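Local coordinates for protein TssK (Serratia sp. FS14, PDB 5Y0E) that probably serves as a structural component of the bacterial type VI secretion system baseplate, at residues A[95-100]-A[168-173]; A[184-189]-A[291-296]; A[368-373]-A[412-417]. All coordinates share one frame; numbering follows the deposited sequence.

Contact 1 of 3, residues A[95-100]-A[168-173]; sequences GENVVL and VTRVLE
Glu96 to Val98 bridge Thr169 to Val171 where strand 96-100 runs antiparallel to strand 168-173, the axes 4.7 Å apart at closest, with a β bulge at either end. In between, Glu96 with Val171 and Val98 with Thr169 form hydrogen-bonded pairs that flank the non-hydrogen-bonded pair Asn97 with Arg170. In the G1 bulge Gly95 and Glu96 both donate to Val171 O, Glu96 N at 3.2 Å and Gly95 N only weakly; glycine suits its first place because phi there is positive (63°). At the classic bulge, Val98 O takes Val168 N at 2.9 Å and, more weakly, Thr169 N. Arg170 reaches back over the glycine: Gly95 O sits 3.0 Å above one face of the guanidinium, toward its rim. The bend at chi3 (-86°) turns NE to Asn97 OD1 for a weak 3.4 Å hydrogen bond, with amide and guanidinium planes 76° apart. On the other face of the sheet Val98 CG2 meets Val171 CG2 at 4.0 Å, β-branched residues well suited to strands. Val168 CG2 packs on Leu100 CB. Strand 96-103 lies between 142-155 and 163-174, with Glu96 OE2 hydrogen-bonded to Ser157, while strand 180-182 flanks 163-174 beyond and touches Thr169 and Val171 through Leu182.

Contact 2 of 3, residues A[184-189]-A[291-296]; sequences TAQIPP and HDNLAL
Ile187 and Ala295 bring their CA atoms to 5.5 Å where the irregular loop 184-189 passes the start of helix 294-309, and Pro189 and Asp292 approach similarly, to 5.1 Å. No direct hydrogen bond joins the two segments. A water bridges them instead, accepting from Ile187 N at 2.8 Å and from Ala295 N at 2.9 Å. Ile187 carries the apolar part. With CG1 beside the backbone N (chi1 -62°), CG2 is left anti to that N and rests 3.9 Å from Leu294 CB, the two side chains crossing at about a right angle; chi2 (160°) then carries CD1 out against the backbone N and CB of Ala295. A branched aliphatic residue suits this place because it fills two positions of the helix turn at once, and beyond it Ile187 also packs on Val198, Leu199 and Phe202 of helix 197-222. Ala295, small enough to let the loop come close, has its CB 3.2 Å from Ala185 O. Farther along, the Pro189 ring is met by Asp292 OD1, which is 3.6 Å from Pro189 CB, and the His291 ring approaches the same CB obliquely. His291 is fixed from outside the segments, ND1 bonded to Tyr289 OH and NE2 to Trp43 O. Asn293 is the N-cap: its OD1 accepts from Leu296 N at 3.2 Å, the donor lying 46° out of the carbonyl plane. Side chain and water thus serve two amides of the first helical turn, where no preceding turn supplies carbonyls. Cohesion between the segments therefore rests on aliphatic and proline packing plus one shared water, while Asp292 OD1, in touch with Pro189, takes its hydrogen bond from Trp43 NE1.

Contact 3 of 3, residues A[368-373]-A[412-417]; sequences IAPVTR and GDLWKQ
Pro370 and Leu414 meet where strand 366-370, an outermost strand of an antiparallel β-sheet within this chain, is packed by the short helix 414-419. Pro370 CD lies 4.2 Å from Leu414 CD1, and the other branch, CD2, comes to 4.0 Å from Ile368 O. Leucine fits here because its fork spans the proline ring and the strand backbone together. Its CG stands anti to the backbone N, beside the carbonyl carbon, and chi2 (63°) then places CD1, the branch that meets the proline ring. One turn on, the aliphatic base of Gln417 continues this packing, CB to Pro370 CG. The far end of Gln417, on an extended chain, reaches Arg373 just beyond the strand. The two side chains cross at about a right angle, and Gln417 NE2 sits 3.2 Å above the guanidinium plane, offset toward its rim, with the amide turned 85° against it. This is contact without a hydrogen bond: NE2 and Arg373 NH2 are both donors, and the approach of OE1 to NH1 has a poor angle. Farther out, Ile385 touches the side chains of both Ile368 and Leu414, and the backbones of Ile368 and Ala369 bond to Ile385 and Ala425, the latter on strand 423-428. Within 412-417, Lys416 NZ donates to Gly412 O at 2.6 Å, tilted 28° from that carbonyl plane.

In the fold
From the N terminus the three contacts follow in series, none nesting or crossing. Contact 1 closes an excursion of strands and loops without helix and belongs to the N-terminal sheet. The chain leaves that sheet after strand 180-182 and soon enters contact 2, which brackets the three long helices 197-222, 229-253 and 259-273 and ties their entry to the start of helix 294-309. These two contacts touch, Val168 O lying 3.8 Å from Pro188 CG, so the sheet and the helical region adjoin there. Contact 3 closes a shorter loop in the C-terminal sheet, its nearest atoms about 23 Å from those of contact 2. This is consistent with the shoulder, neck and head described for TssK.

Contact 1 of 3, residues A[95-100]-A[168-173]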
loop_
_atom_site.group_PDB
_atom_site.type_symbol
_atom_site.label_atom_id
_atom_site.label_comp_id
_atom_site.label_asym_id
_atom_site.label_seq_id
_atom_site.Cartn_x
_atom_site.Cartn_y
_atom_site.Cartn_z
ATOM N N GLY A 95 4.417 30.508 19.593
ATOM C CA GLY A 95 3.421 29.855 18.797
ATOM C C GLY A 95 3.477 30.353 17.379
ATOM O O GLY A 95 2.467 30.614 16.778
ATOM N N GLU A 96 4.670 30.505 16.843
ATOM C CA GLU A 96 4.805 30.947 15.467
ATOM C C GLU A 96 5.497 29.874 14.634
ATOM O O GLU A 96 6.339 29.125 15.129
ATOM C CB GLU A 96 5.575 32.259 15.399
ATOM C CG GLU A 96 5.742 32.797 13.997
ATOM C CD GLU A 96 4.832 33.957 13.712
ATOM O OE1 GLU A 96 4.547 34.726 14.649
ATOM O OE2 GLU A 96 4.403 34.097 12.552
ATOM N N ASN A 97 5.127 29.793 13.364
ATOM C CA ASN A 97 5.694 28.799 12.468
ATOM C C ASN A 97 6.929 29.338 11.767
ATOM O O ASN A 97 6.927 30.464 11.272
ATOM C CB ASN A 97 4.664 28.358 11.440
ATOM C CG ASN A 97 3.739 27.324 11.980
ATOM O OD1 ASN A 97 4.116 26.557 12.849
ATOM N ND2 ASN A 97 2.527 27.281 11.467
ATOM N N VAL A 98 7.974 28.521 11.725
ATOM C CA VAL A 98 9.213 28.815 11.023
ATOM C C VAL A 98 9.279 27.970 9.758
ATOM O O VAL A 98 9.012 26.768 9.789
ATOM C CB VAL A 98 10.424 28.532 11.925
ATOM C CG1 VAL A 98 11.688 29.022 11.276
ATOM C CG2 VAL A 98 10.232 29.184 13.254
ATOM N N VAL A 99 9.680 28.589 8.657
ATOM C CA VAL A 99 9.708 27.940 7.355
ATOM C C VAL A 99 11.094 28.018 6.730
ATOM O O VAL A 99 11.939 28.822 7.114
ATOM C CB VAL A 99 8.692 28.560 6.391
ATOM C CG1 VAL A 99 7.314 28.477 6.967
ATOM C CG2 VAL A 99 9.079 29.992 6.104
ATOM N N LEU A 100 11.312 27.156 5.745
ATOM C CA LEU A 100 12.429 27.264 4.815
ATOM C C LEU A 100 11.877 27.817 3.518
ATOM O O LEU A 100 10.928 27.265 2.974
ATOM C CB LEU A 100 13.083 25.907 4.588
ATOM C CG LEU A 100 14.291 25.866 3.660
ATOM C CD1 LEU A 100 15.300 26.884 4.106
ATOM C CD2 LEU A 100 14.903 24.488 3.638
ATOM N N VAL A 168 9.172 24.021 8.749
ATOM C CA VAL A 168 10.259 23.361 9.453
ATOM C C VAL A 168 9.875 23.000 10.883
ATOM O O VAL A 168 10.194 21.906 11.353
ATOM C CB VAL A 168 11.531 24.238 9.434
ATOM C CG1 VAL A 168 12.630 23.616 10.276
ATOM C CG2 VAL A 168 11.992 24.484 8.012
ATOM N N THR A 169 9.212 23.907 11.597
ATOM C CA THR A 169 8.988 23.729 13.021
ATOM C C THR A 169 8.123 24.862 13.542
ATOM O O THR A 169 7.828 25.830 12.840
ATOM C CB THR A 169 10.305 23.674 13.781
ATOM O OG1 THR A 169 10.074 23.139 15.077
ATOM C CG2 THR A 169 10.907 25.038 13.896
ATOM N N ARG A 170 7.719 24.727 14.797
ATOM C CA ARG A 170 6.956 25.764 15.478
ATOM C C ARG A 170 7.604 26.081 16.813
ATOM O O ARG A 170 7.923 25.177 17.593
ATOM C CB ARG A 170 5.505 25.349 15.684
ATOM C CG ARG A 170 4.781 26.149 16.748
ATOM C CD ARG A 170 3.310 25.748 16.844
ATOM N NE ARG A 170 2.506 26.478 15.887
ATOM C CZ ARG A 170 1.578 27.361 16.220
ATOM N NH1 ARG A 170 1.318 27.602 17.497
ATOM N NH2 ARG A 170 0.897 27.992 15.274
ATOM N N VAL A 171 7.817 27.363 17.066
ATOM C CA VAL A 171 8.309 27.815 18.360
ATOM C C VAL A 171 7.120 27.989 19.289
ATOM O O VAL A 171 6.183 28.725 18.980
ATOM C CB VAL A 171 9.102 29.122 18.242
ATOM C CG1 VAL A 171 9.683 29.462 19.592
ATOM C CG2 VAL A 171 10.212 28.997 17.225
ATOM N N LEU A 172 7.149 27.300 20.418
ATOM C CA LEU A 172 6.086 27.440 21.399
ATOM C C LEU A 172 6.418 28.479 22.454
ATOM O O LEU A 172 5.559 29.279 22.831
ATOM C CB LEU A 172 5.819 26.106 22.086
ATOM C CG LEU A 172 5.157 25.032 21.242
ATOM C CD1 LEU A 172 5.042 23.764 22.052
ATOM C CD2 LEU A 172 3.809 25.505 20.742
ATOM N N GLU A 173 7.654 28.481 22.928
ATOM C CA GLU A 173 8.045 29.292 24.062
ATOM C C GLU A 173 9.527 29.614 23.944
ATOM O O GLU A 173 10.324 28.762 23.540
ATOM C CB GLU A 173 7.735 28.558 25.372
ATOM C CG GLU A 173 8.607 28.943 26.549
ATOM C CD GLU A 173 8.220 28.216 27.822
ATOM O OE1 GLU A 173 7.057 28.337 28.260
ATOM O OE2 GLU A 173 9.079 27.517 28.385
#

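Contact 2 of 3, residues A[184-189]-A[291-296]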
loop_
_atom_site.group_PDB
_atom_site.type_symbol
_atom_site.label_atom_id
_atom_site.label_comp_id
_atom_site.label_asym_id
_atom_site.label_seq_id
_atom_site.Cartn_x
_atom_site.Cartn_y
_atom_site.Cartn_z
ATOM N N THR A 184 7.411 19.636 19.206
ATOM C CA THR A 184 7.865 18.398 18.601
ATOM C C THR A 184 6.761 17.597 17.929
ATOM O O THR A 184 7.059 16.577 17.312
ATOM C CB THR A 184 8.531 17.512 19.643
ATOM O OG1 THR A 184 7.639 17.354 20.744
ATOM C CG2 THR A 184 9.811 18.128 20.106
ATOM N N ALA A 185 5.508 17.982 18.035
ATOM C CA ALA A 185 4.488 17.183 17.386
ATOM C C ALA A 185 4.289 17.560 15.937
ATOM O O ALA A 185 3.711 16.773 15.188
ATOM C CB ALA A 185 3.155 17.307 18.121
ATOM N N GLN A 186 4.737 18.737 15.523
ATOM C CA GLN A 186 4.515 19.167 14.156
ATOM C C GLN A 186 5.450 18.424 13.216
ATOM O O GLN A 186 6.610 18.168 13.541
ATOM C CB GLN A 186 4.699 20.669 14.026
ATOM C CG GLN A 186 3.656 21.451 14.799
ATOM C CD GLN A 186 2.277 20.793 14.796
ATOM O OE1 GLN A 186 1.504 20.953 13.854
ATOM N NE2 GLN A 186 1.959 20.064 15.868
ATOM N N ILE A 187 4.915 18.037 12.068
ATOM C CA ILE A 187 5.628 17.238 11.088
ATOM C C ILE A 187 5.788 18.073 9.828
ATOM O O ILE A 187 4.796 18.512 9.251
ATOM C CB ILE A 187 4.897 15.926 10.768
ATOM C CG1 ILE A 187 4.801 15.073 12.019
ATOM C CG2 ILE A 187 5.611 15.193 9.672
ATOM C CD1 ILE A 187 3.743 14.035 11.946
ATOM N N PRO A 188 6.999 18.299 9.359
ATOM C CA PRO A 188 7.194 19.029 8.108
ATOM C C PRO A 188 6.617 18.263 6.934
ATOM O O PRO A 188 6.422 17.044 7.011
ATOM C CB PRO A 188 8.719 19.136 8.000
ATOM C CG PRO A 188 9.228 18.833 9.345
ATOM C CD PRO A 188 8.261 17.913 9.991
ATOM N N PRO A 189 6.310 18.936 5.833
ATOM C CA PRO A 189 5.995 18.206 4.603
ATOM C C PRO A 189 7.177 17.332 4.227
ATOM O O PRO A 189 8.291 17.811 4.062
ATOM C CB PRO A 189 5.749 19.321 3.590
ATOM C CG PRO A 189 6.471 20.490 4.138
ATOM C CD PRO A 189 6.320 20.384 5.614
ATOM N N HIS A 291 -0.782 17.265 2.823
ATOM C CA HIS A 291 0.665 17.127 2.784
ATOM C C HIS A 291 1.347 18.136 3.697
ATOM O O HIS A 291 2.400 17.846 4.261
ATOM C CB HIS A 291 1.163 17.264 1.344
ATOM C CG HIS A 291 2.569 16.793 1.145
ATOM N ND1 HIS A 291 2.958 15.497 1.381
ATOM C CD2 HIS A 291 3.681 17.453 0.751
ATOM C CE1 HIS A 291 4.248 15.377 1.141
ATOM N NE2 HIS A 291 4.709 16.549 0.756
ATOM N N ASP A 292 0.758 19.310 3.879
ATOM C CA ASP A 292 1.381 20.354 4.674
ATOM C C ASP A 292 0.833 20.426 6.093
ATOM O O ASP A 292 1.046 21.424 6.772
ATOM C CB ASP A 292 1.250 21.704 3.973
ATOM C CG ASP A 292 2.025 21.756 2.664
ATOM O OD1 ASP A 292 3.265 21.787 2.710
ATOM O OD2 ASP A 292 1.401 21.762 1.586
ATOM N N ASN A 293 0.148 19.387 6.561
ATOM C CA ASN A 293 -0.206 19.287 7.966
ATOM C C ASN A 293 -0.346 17.827 8.371
ATOM O O ASN A 293 -1.437 17.364 8.709
ATOM C CB ASN A 293 -1.494 20.052 8.251
ATOM C CG ASN A 293 -1.718 20.289 9.737
ATOM O OD1 ASN A 293 -1.146 19.623 10.601
ATOM N ND2 ASN A 293 -2.553 21.251 10.032
ATOM N N LEU A 294 0.766 17.109 8.359
ATOM C CA LEU A 294 0.706 15.671 8.527
ATOM C C LEU A 294 0.374 15.278 9.947
ATOM O O LEU A 294 -0.311 14.276 10.150
ATOM C CB LEU A 294 2.020 15.036 8.080
ATOM C CG LEU A 294 2.258 15.091 6.560
ATOM C CD1 LEU A 294 3.647 14.627 6.192
ATOM C CD2 LEU A 294 1.239 14.294 5.799
ATOM N N ALA A 295 0.827 16.058 10.931
ATOM C CA ALA A 295 0.480 15.781 12.323
ATOM C C ALA A 295 -1.027 15.795 12.543
ATOM O O ALA A 295 -1.573 14.924 13.225
ATOM C CB ALA A 295 1.157 16.785 13.240
ATOM N N LEU A 296 -1.717 16.763 11.965
ATOM C CA LEU A 296 -3.161 16.809 12.103
ATOM C C LEU A 296 -3.818 15.583 11.495
ATOM O O LEU A 296 -4.529 14.846 12.181
ATOM C CB LEU A 296 -3.713 18.065 11.455
ATOM C CG LEU A 296 -5.231 18.075 11.534
ATOM C CD1 LEU A 296 -5.672 18.398 12.937
ATOM C CD2 LEU A 296 -5.834 19.031 10.548
HETATM O O HOH W 1 2.502 18.433 10.758
#

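Contact 3 of 3, residues A[368-373]-A[412-417]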
loop_
_atom_site.group_PDB
_atom_site.type_symbol
_atom_site.label_atom_id
_atom_site.label_comp_id
_atom_site.label_asym_id
_atom_site.label_seq_id
_atom_site.Cartn_x
_atom_site.Cartn_y
_atom_site.Cartn_z
ATOM N N ILE A 368 15.549 -9.806 35.359
ATOM C CA ILE A 368 15.183 -8.619 34.641
ATOM C C ILE A 368 16.084 -7.464 35.009
ATOM O O ILE A 368 16.300 -7.179 36.171
ATOM C CB ILE A 368 13.715 -8.255 34.912
ATOM C CG1 ILE A 368 12.785 -9.204 34.185
ATOM C CG2 ILE A 368 13.399 -6.856 34.452
ATOM C CD1 ILE A 368 11.451 -9.329 34.858
ATOM N N ALA A 369 16.597 -6.804 33.983
ATOM C CA ALA A 369 17.470 -5.666 34.143
ATOM C C ALA A 369 17.561 -4.901 32.853
ATOM O O ALA A 369 16.921 -5.249 31.877
ATOM C CB ALA A 369 18.839 -6.124 34.555
ATOM N N PRO A 370 18.379 -3.851 32.844
ATOM C CA PRO A 370 18.596 -2.997 31.685
ATOM C C PRO A 370 19.625 -3.644 30.802
ATOM O O PRO A 370 20.514 -4.293 31.310
ATOM C CB PRO A 370 19.136 -1.715 32.299
ATOM C CG PRO A 370 18.894 -1.840 33.766
ATOM C CD PRO A 370 19.025 -3.295 34.028
ATOM N N VAL A 371 19.519 -3.449 29.501
ATOM C CA VAL A 371 20.411 -4.096 28.554
ATOM C C VAL A 371 21.883 -4.020 28.843
ATOM O O VAL A 371 22.590 -5.009 28.710
ATOM C CB VAL A 371 20.189 -3.613 27.121
ATOM C CG1 VAL A 371 18.796 -4.002 26.674
ATOM C CG2 VAL A 371 20.371 -2.116 27.017
ATOM N N THR A 372 22.344 -2.839 29.234
ATOM C CA THR A 372 23.745 -2.611 29.560
ATOM C C THR A 372 24.138 -3.524 30.695
ATOM O O THR A 372 25.151 -4.198 30.634
ATOM C CB THR A 372 23.975 -1.164 30.003
ATOM O OG1 THR A 372 23.613 -1.029 31.377
ATOM C CG2 THR A 372 23.112 -0.225 29.190
ATOM N N ARG A 373 23.338 -3.491 31.754
ATOM C CA ARG A 373 23.605 -4.241 32.974
ATOM C C ARG A 373 23.074 -5.651 33.086
ATOM O O ARG A 373 23.009 -6.186 34.176
ATOM C CB ARG A 373 23.066 -3.463 34.174
ATOM C CG ARG A 373 23.331 -4.129 35.507
ATOM C CD ARG A 373 24.804 -4.371 35.725
ATOM N NE ARG A 373 25.549 -3.128 35.632
ATOM C CZ ARG A 373 25.712 -2.289 36.648
ATOM N NH1 ARG A 373 25.188 -2.573 37.832
ATOM N NH2 ARG A 373 26.402 -1.168 36.488
ATOM N N GLY A 412 14.961 -0.720 45.800
ATOM C CA GLY A 412 16.320 -1.180 45.639
ATOM C C GLY A 412 17.110 -0.175 44.847
ATOM O O GLY A 412 16.610 0.866 44.487
ATOM N N ASP A 413 18.363 -0.492 44.578
ATOM C CA ASP A 413 19.204 0.407 43.828
ATOM C C ASP A 413 19.118 0.054 42.357
ATOM O O ASP A 413 19.259 0.907 41.499
ATOM C CB ASP A 413 20.651 0.343 44.335
ATOM C CG ASP A 413 20.785 0.767 45.806
ATOM O OD1 ASP A 413 19.943 0.344 46.629
ATOM O OD2 ASP A 413 21.733 1.517 46.135
ATOM N N LEU A 414 18.802 -1.200 42.047
ATOM C CA LEU A 414 18.696 -1.623 40.647
ATOM C C LEU A 414 17.597 -0.908 39.910
ATOM O O LEU A 414 17.725 -0.612 38.735
ATOM C CB LEU A 414 18.505 -3.115 40.517
ATOM C CG LEU A 414 18.326 -3.510 39.063
ATOM C CD1 LEU A 414 19.556 -3.193 38.239
ATOM C CD2 LEU A 414 18.007 -4.982 38.982
ATOM N N TRP A 415 16.507 -0.616 40.603
ATOM C CA TRP A 415 15.430 0.143 40.018
ATOM C C TRP A 415 15.897 1.459 39.385
ATOM O O TRP A 415 15.505 1.773 38.274
ATOM C CB TRP A 415 14.354 0.418 41.052
ATOM C CG TRP A 415 13.146 0.897 40.403
ATOM C CD1 TRP A 415 12.483 2.046 40.655
ATOM C CD2 TRP A 415 12.456 0.254 39.337
ATOM N NE1 TRP A 415 11.402 2.157 39.816
ATOM C CE2 TRP A 415 11.372 1.062 38.996
ATOM C CE3 TRP A 415 12.651 -0.932 38.644
ATOM C CZ2 TRP A 415 10.493 0.724 37.991
ATOM C CZ3 TRP A 415 11.784 -1.263 37.660
ATOM C CH2 TRP A 415 10.716 -0.446 37.339
ATOM N N LYS A 416 16.758 2.212 40.074
ATOM C CA LYS A 416 17.266 3.489 39.561
ATOM C C LYS A 416 17.968 3.367 38.242
ATOM O O LYS A 416 17.837 4.228 37.394
ATOM C CB LYS A 416 18.216 4.165 40.535
ATOM C CG LYS A 416 17.911 3.923 41.987
ATOM C CD LYS A 416 16.614 4.592 42.374
ATOM C CE LYS A 416 16.022 3.896 43.577
ATOM N NZ LYS A 416 17.114 3.376 44.437
ATOM N N GLN A 417 18.723 2.299 38.048
ATOM C CA GLN A 417 19.396 2.127 36.789
ATOM C C GLN A 417 18.350 2.017 35.702
ATOM O O GLN A 417 18.468 2.661 34.666
ATOM C CB GLN A 417 20.303 0.915 36.809
ATOM C CG GLN A 417 21.470 1.031 35.853
ATOM C CD GLN A 417 22.665 0.183 36.249
ATOM O OE1 GLN A 417 22.712 -0.393 37.331
ATOM N NE2 GLN A 417 23.640 0.109 35.363
#